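Local coordinates for protein LRIM1 (Anopheles gambiae, PDB 3O53) that acts with the related protein APL1C in a heterodimeric complex that regulates complement-like immunity in the mosquito, at residues L149-K152 / L153-I156; R255-F258 / S259-R263. All coordinates share one frame; numbering follows the deposited sequence.

Interaction 1 (L149-K152 / L153-I156); sequences LDLK and LNEI
Where L151 meets N154, the chain has just left strand 146-150 and turns sharply, helped by the positive phi of L153 (57°). The strand end is fixed by an Asx turn: D150 OD1 accepts from K152 N at 3.2 Å, the donor standing above the carboxylate plane. K152 then folds its own side chain back along D150, bending at chi4 so that NZ reaches the syn side of OD2 at 2.9 Å. One short acidic group thus holds both the backbone and the tip of a long basic chain.

Across the turn, N154 ND2 donates to L151 O over 3.1 Å, nearly straight at the hydrogen (169°) and within its own amide plane, yet it arrives from above the carbonyl. The same amide also donates to L127 O, while its OD1 accepts from I132 N. L151 O takes a second hydrogen bond, from N179 ND2. Asparagine suits this buried place because a single flat group offers both donors and an acceptor to backbone groups of its own turn and of the preceding loop. Leucine and isoleucine suit the inner side: I156 points toward the turn and its CD1 lies 4.1 Å from L151 CB. Amide bonds therefore link this turn to its neighbours, N154 reaching back to L127 and I132 and N179 reaching back to L151 O, the repeat-to-repeat pattern of the asparagine ladder characteristic of leucine-rich repeats.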
loop_
_atom_site.group_PDB
_atom_site.type_symbol
_atom_site.label_atom_id
_atom_site.label_comp_id
_atom_site.label_asym_id
_atom_site.label_seq_id
_atom_site.Cartn_x
_atom_site.Cartn_y
_atom_site.Cartn_z
ATOM N N LEU A 149 4.325 -1.646 2.467
ATOM C CA LEU A 149 3.582 -0.464 2.040
ATOM C C LEU A 149 2.184 -0.853 1.620
ATOM O O LEU A 149 1.990 -1.516 0.600
ATOM C CB LEU A 149 4.285 0.245 0.880
ATOM C CG LEU A 149 3.602 1.527 0.371
ATOM C CD1 LEU A 149 3.318 2.517 1.506
ATOM C CD2 LEU A 149 4.450 2.198 -0.688
ATOM N N ASP A 150 1.207 -0.433 2.411
ATOM C CA ASP A 150 -0.184 -0.721 2.113
ATOM C C ASP A 150 -0.879 0.559 1.679
ATOM O O ASP A 150 -1.088 1.460 2.483
ATOM C CB ASP A 150 -0.893 -1.322 3.329
ATOM C CG ASP A 150 -2.326 -1.724 3.020
ATOM O OD1 ASP A 150 -2.690 -1.763 1.825
ATOM O OD2 ASP A 150 -3.089 -2.001 3.966
ATOM N N LEU A 151 -1.224 0.636 0.398
ATOM C CA LEU A 151 -1.925 1.794 -0.148
ATOM C C LEU A 151 -3.271 1.400 -0.749
ATOM O O LEU A 151 -3.802 2.102 -1.598
ATOM C CB LEU A 151 -1.064 2.497 -1.208
ATOM C CG LEU A 151 0.090 3.328 -0.646
ATOM C CD1 LEU A 151 1.183 3.561 -1.690
ATOM C CD2 LEU A 151 -0.430 4.665 -0.107
ATOM N N LYS A 152 -3.835 0.286 -0.298
ATOM C CA LYS A 152 -5.117 -0.164 -0.831
ATOM C C LYS A 152 -6.240 0.830 -0.540
ATOM O O LYS A 152 -6.165 1.607 0.416
ATOM C CB LYS A 152 -5.479 -1.548 -0.273
ATOM C CG LYS A 152 -5.985 -1.559 1.168
ATOM C CD LYS A 152 -6.600 -2.941 1.478
ATOM C CE LYS A 152 -6.942 -3.118 2.950
ATOM N NZ LYS A 152 -5.718 -3.325 3.775
ATOM N N LEU A 153 -7.289 0.784 -1.357
ATOM C CA LEU A 153 -8.460 1.648 -1.184
ATOM C C LEU A 153 -8.083 3.120 -1.193
ATOM O O LEU A 153 -8.624 3.915 -0.437
ATOM C CB LEU A 153 -9.219 1.325 0.115
ATOM C CG LEU A 153 -9.907 -0.047 0.180
ATOM C CD1 LEU A 153 -10.525 -0.280 1.558
ATOM C CD2 LEU A 153 -10.975 -0.175 -0.909
ATOM N N ASN A 154 -7.146 3.493 -2.042
ATOM C CA ASN A 154 -6.896 4.908 -2.250
ATOM C C ASN A 154 -7.352 5.295 -3.653
ATOM O O ASN A 154 -8.162 4.601 -4.257
ATOM C CB ASN A 154 -5.427 5.251 -1.959
ATOM C CG ASN A 154 -5.177 5.458 -0.472
ATOM O OD1 ASN A 154 -5.487 6.514 0.080
ATOM N ND2 ASN A 154 -4.627 4.450 0.184
ATOM N N GLU A 155 -6.874 6.420 -4.161
ATOM C CA GLU A 155 -7.345 6.909 -5.447
ATOM C C GLU A 155 -6.200 7.076 -6.438
ATOM O O GLU A 155 -6.210 7.984 -7.273
ATOM C CB GLU A 155 -8.065 8.237 -5.247
ATOM C CG GLU A 155 -9.352 8.098 -4.452
ATOM C CD GLU A 155 -9.907 9.432 -4.004
ATOM O OE1 GLU A 155 -9.447 10.472 -4.520
ATOM O OE2 GLU A 155 -10.802 9.439 -3.134
ATOM N N ILE A 156 -5.212 6.199 -6.349
ATOM C CA ILE A 156 -4.046 6.304 -7.214
ATOM C C ILE A 156 -4.387 5.983 -8.689
ATOM O O ILE A 156 -5.089 5.029 -8.988
ATOM C CB ILE A 156 -2.898 5.418 -6.671
ATOM C CG1 ILE A 156 -2.489 5.939 -5.282
ATOM C CG2 ILE A 156 -1.692 5.427 -7.626
ATOM C CD1 ILE A 156 -1.701 4.929 -4.465
#

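Interaction 2 (R255-F258 / S259-R263); sequences RDFF and SKNQR
R255 O receives S259 N at 3.0 Å, a regular helical bond near the end of helix 251-259. The side chain of R255 leans over its neighbour instead, NH1 pairing with D256 OD1 at 2.9 Å; both are charged and suit the outer side of the helix. D256 contributes its carbonyl to the contact: S259 OG donates to D256 O at 2.6 Å. The serine hydroxyl stands between its own backbone N and carbonyl carbon (chi1 74°), which swings it back over the previous turn, a common habit of serine in helices.

F257 gives both backbone and ring. Its carbonyl accepts N261 ND2 at 2.9 Å and, weakly, K260 N. The N261 amide lies over one face of the ring, the two planes 14° apart, with ND2 3.7 Å from F257 CE1. One asparagine therefore grips the F257 carbonyl near the end of the helix and also stacks on the aromatic group of the same residue. That ND2 also donates to L233 O, tying the turn to the preceding repeat loop, on which F257 packs through L233 and F235.

F258 O accepts N261 N in a weak bond, while N261 O lies at the edge of the F258 ring, near its plane and closest to CD1. The F258 side chain also packs on Y291 and V264, a buried place that suits a large hydrophobic residue. N261 sits right before helix 262-276. With C251 at the start of the first helix disulfide-bonded to C296, this bend between two helices is consistent with the cysteine-rich C-terminal cap of extracellular leucine-rich repeat proteins.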
loop_
_atom_site.group_PDB
_atom_site.type_symbol
_atom_site.label_atom_id
_atom_site.label_comp_id
_atom_site.label_asym_id
_atom_site.label_seq_id
_atom_site.Cartn_x
_atom_site.Cartn_y
_atom_site.Cartn_z
ATOM N N ARG A 255 -0.949 -17.540 -24.909
ATOM C CA ARG A 255 -0.124 -18.567 -25.533
ATOM C C ARG A 255 1.342 -18.127 -25.556
ATOM O O ARG A 255 2.221 -18.888 -25.172
ATOM C CB ARG A 255 -0.607 -18.881 -26.949
ATOM C CG ARG A 255 0.183 -19.995 -27.641
ATOM C CD ARG A 255 -0.324 -20.240 -29.053
ATOM N NE ARG A 255 -0.677 -18.994 -29.729
ATOM C CZ ARG A 255 0.205 -18.114 -30.195
ATOM N NH1 ARG A 255 1.506 -18.334 -30.060
ATOM N NH2 ARG A 255 -0.215 -17.007 -30.794
ATOM N N ASP A 256 1.597 -16.895 -25.991
ATOM C CA ASP A 256 2.962 -16.371 -26.057
ATOM C C ASP A 256 3.649 -16.337 -24.691
ATOM O O ASP A 256 4.777 -16.807 -24.545
ATOM C CB ASP A 256 2.976 -14.964 -26.666
ATOM C CG ASP A 256 2.630 -14.961 -28.150
ATOM O OD1 ASP A 256 2.656 -16.043 -28.767
ATOM O OD2 ASP A 256 2.332 -13.880 -28.700
ATOM N N PHE A 257 2.975 -15.761 -23.699
ATOM C CA PHE A 257 3.551 -15.607 -22.366
ATOM C C PHE A 257 3.828 -16.956 -21.699
ATOM O O PHE A 257 4.909 -17.177 -21.154
ATOM C CB PHE A 257 2.607 -14.790 -21.479
ATOM C CG PHE A 257 3.003 -14.780 -20.030
ATOM C CD1 PHE A 257 4.079 -14.011 -19.600
ATOM C CD2 PHE A 257 2.306 -15.533 -19.098
ATOM C CE1 PHE A 257 4.449 -13.988 -18.268
ATOM C CE2 PHE A 257 2.676 -15.525 -17.759
ATOM C CZ PHE A 257 3.753 -14.749 -17.345
ATOM N N PHE A 258 2.847 -17.855 -21.726
ATOM C CA PHE A 258 2.988 -19.143 -21.041
ATOM C C PHE A 258 3.980 -20.062 -21.758
ATOM O O PHE A 258 4.606 -20.916 -21.132
ATOM C CB PHE A 258 1.631 -19.850 -20.889
ATOM C CG PHE A 258 0.776 -19.305 -19.766
ATOM C CD1 PHE A 258 1.336 -18.982 -18.540
ATOM C CD2 PHE A 258 -0.591 -19.139 -19.933
ATOM C CE1 PHE A 258 0.551 -18.487 -17.497
ATOM C CE2 PHE A 258 -1.384 -18.643 -18.894
ATOM C CZ PHE A 258 -0.807 -18.317 -17.675
ATOM N N SER A 259 4.133 -19.880 -23.065
ATOM C CA SER A 259 5.051 -20.717 -23.835
ATOM C C SER A 259 6.457 -20.661 -23.246
ATOM O O SER A 259 7.209 -21.616 -23.344
ATOM C CB SER A 259 5.088 -20.269 -25.296
ATOM O OG SER A 259 5.810 -19.054 -25.436
ATOM N N LYS A 260 6.809 -19.541 -22.628
ATOM C CA LYS A 260 8.151 -19.372 -22.086
ATOM C C LYS A 260 8.127 -19.248 -20.567
ATOM O O LYS A 260 9.149 -18.978 -19.936
ATOM C CB LYS A 260 8.827 -18.163 -22.730
ATOM C CG LYS A 260 9.076 -18.363 -24.216
ATOM C CD LYS A 260 9.736 -17.157 -24.852
ATOM C CE LYS A 260 10.080 -17.421 -26.310
ATOM N NZ LYS A 260 10.653 -16.220 -26.977
ATOM N N ASN A 261 6.947 -19.460 -19.996
ATOM C CA ASN A 261 6.759 -19.498 -18.553
ATOM C C ASN A 261 5.842 -20.667 -18.183
ATOM O O ASN A 261 4.813 -20.492 -17.527
ATOM C CB ASN A 261 6.146 -18.191 -18.067
ATOM C CG ASN A 261 7.089 -17.003 -18.218
ATOM O OD1 ASN A 261 7.809 -16.647 -17.284
ATOM N ND2 ASN A 261 7.090 -16.389 -19.396
ATOM N N GLN A 262 6.220 -21.865 -18.613
ATOM C CA GLN A 262 5.389 -23.048 -18.425
ATOM C C GLN A 262 5.003 -23.286 -16.969
ATOM O O GLN A 262 3.860 -23.643 -16.671
ATOM C CB GLN A 262 6.104 -24.284 -18.983
ATOM C CG GLN A 262 5.992 -24.423 -20.491
ATOM C CD GLN A 262 4.548 -24.410 -20.960
ATOM O OE1 GLN A 262 3.639 -24.777 -20.214
ATOM N NE2 GLN A 262 4.330 -23.982 -22.196
ATOM N N ARG A 263 5.958 -23.113 -16.063
ATOM C CA ARG A 263 5.682 -23.273 -14.641
ATOM C C ARG A 263 4.696 -22.221 -14.123
ATOM O O ARG A 263 3.928 -22.479 -13.194
ATOM C CB ARG A 263 6.968 -23.192 -13.825
ATOM C CG ARG A 263 6.721 -23.354 -12.336
ATOM C CD ARG A 263 8.003 -23.325 -11.524
ATOM N NE ARG A 263 7.737 -23.569 -10.108
ATOM C CZ ARG A 263 7.250 -22.653 -9.276
ATOM N NH1 ARG A 263 6.985 -21.434 -9.724
ATOM N NH2 ARG A 263 7.031 -22.951 -8.002
#

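From the N terminus, the chain builds repeat after repeat before it reaches interaction 1, which closes the tight turn leaving strand 146-150, near the middle of the solenoid. Further repeats follow, with strands 173-175, 195-197, 218-220 and 241-243, and then the chain enters helix 251-259. There interaction 2 closes the bend into helix 262-276. The two contacts are in series, neither nested nor crossed, and do not touch: their centres are about 31 Å apart and their nearest atoms about 22 Å. Interaction 1 connects adjacent repeats within the stack, whereas interaction 2 joins helices 251-259 and 262-276 to the loop that holds L233 and F235.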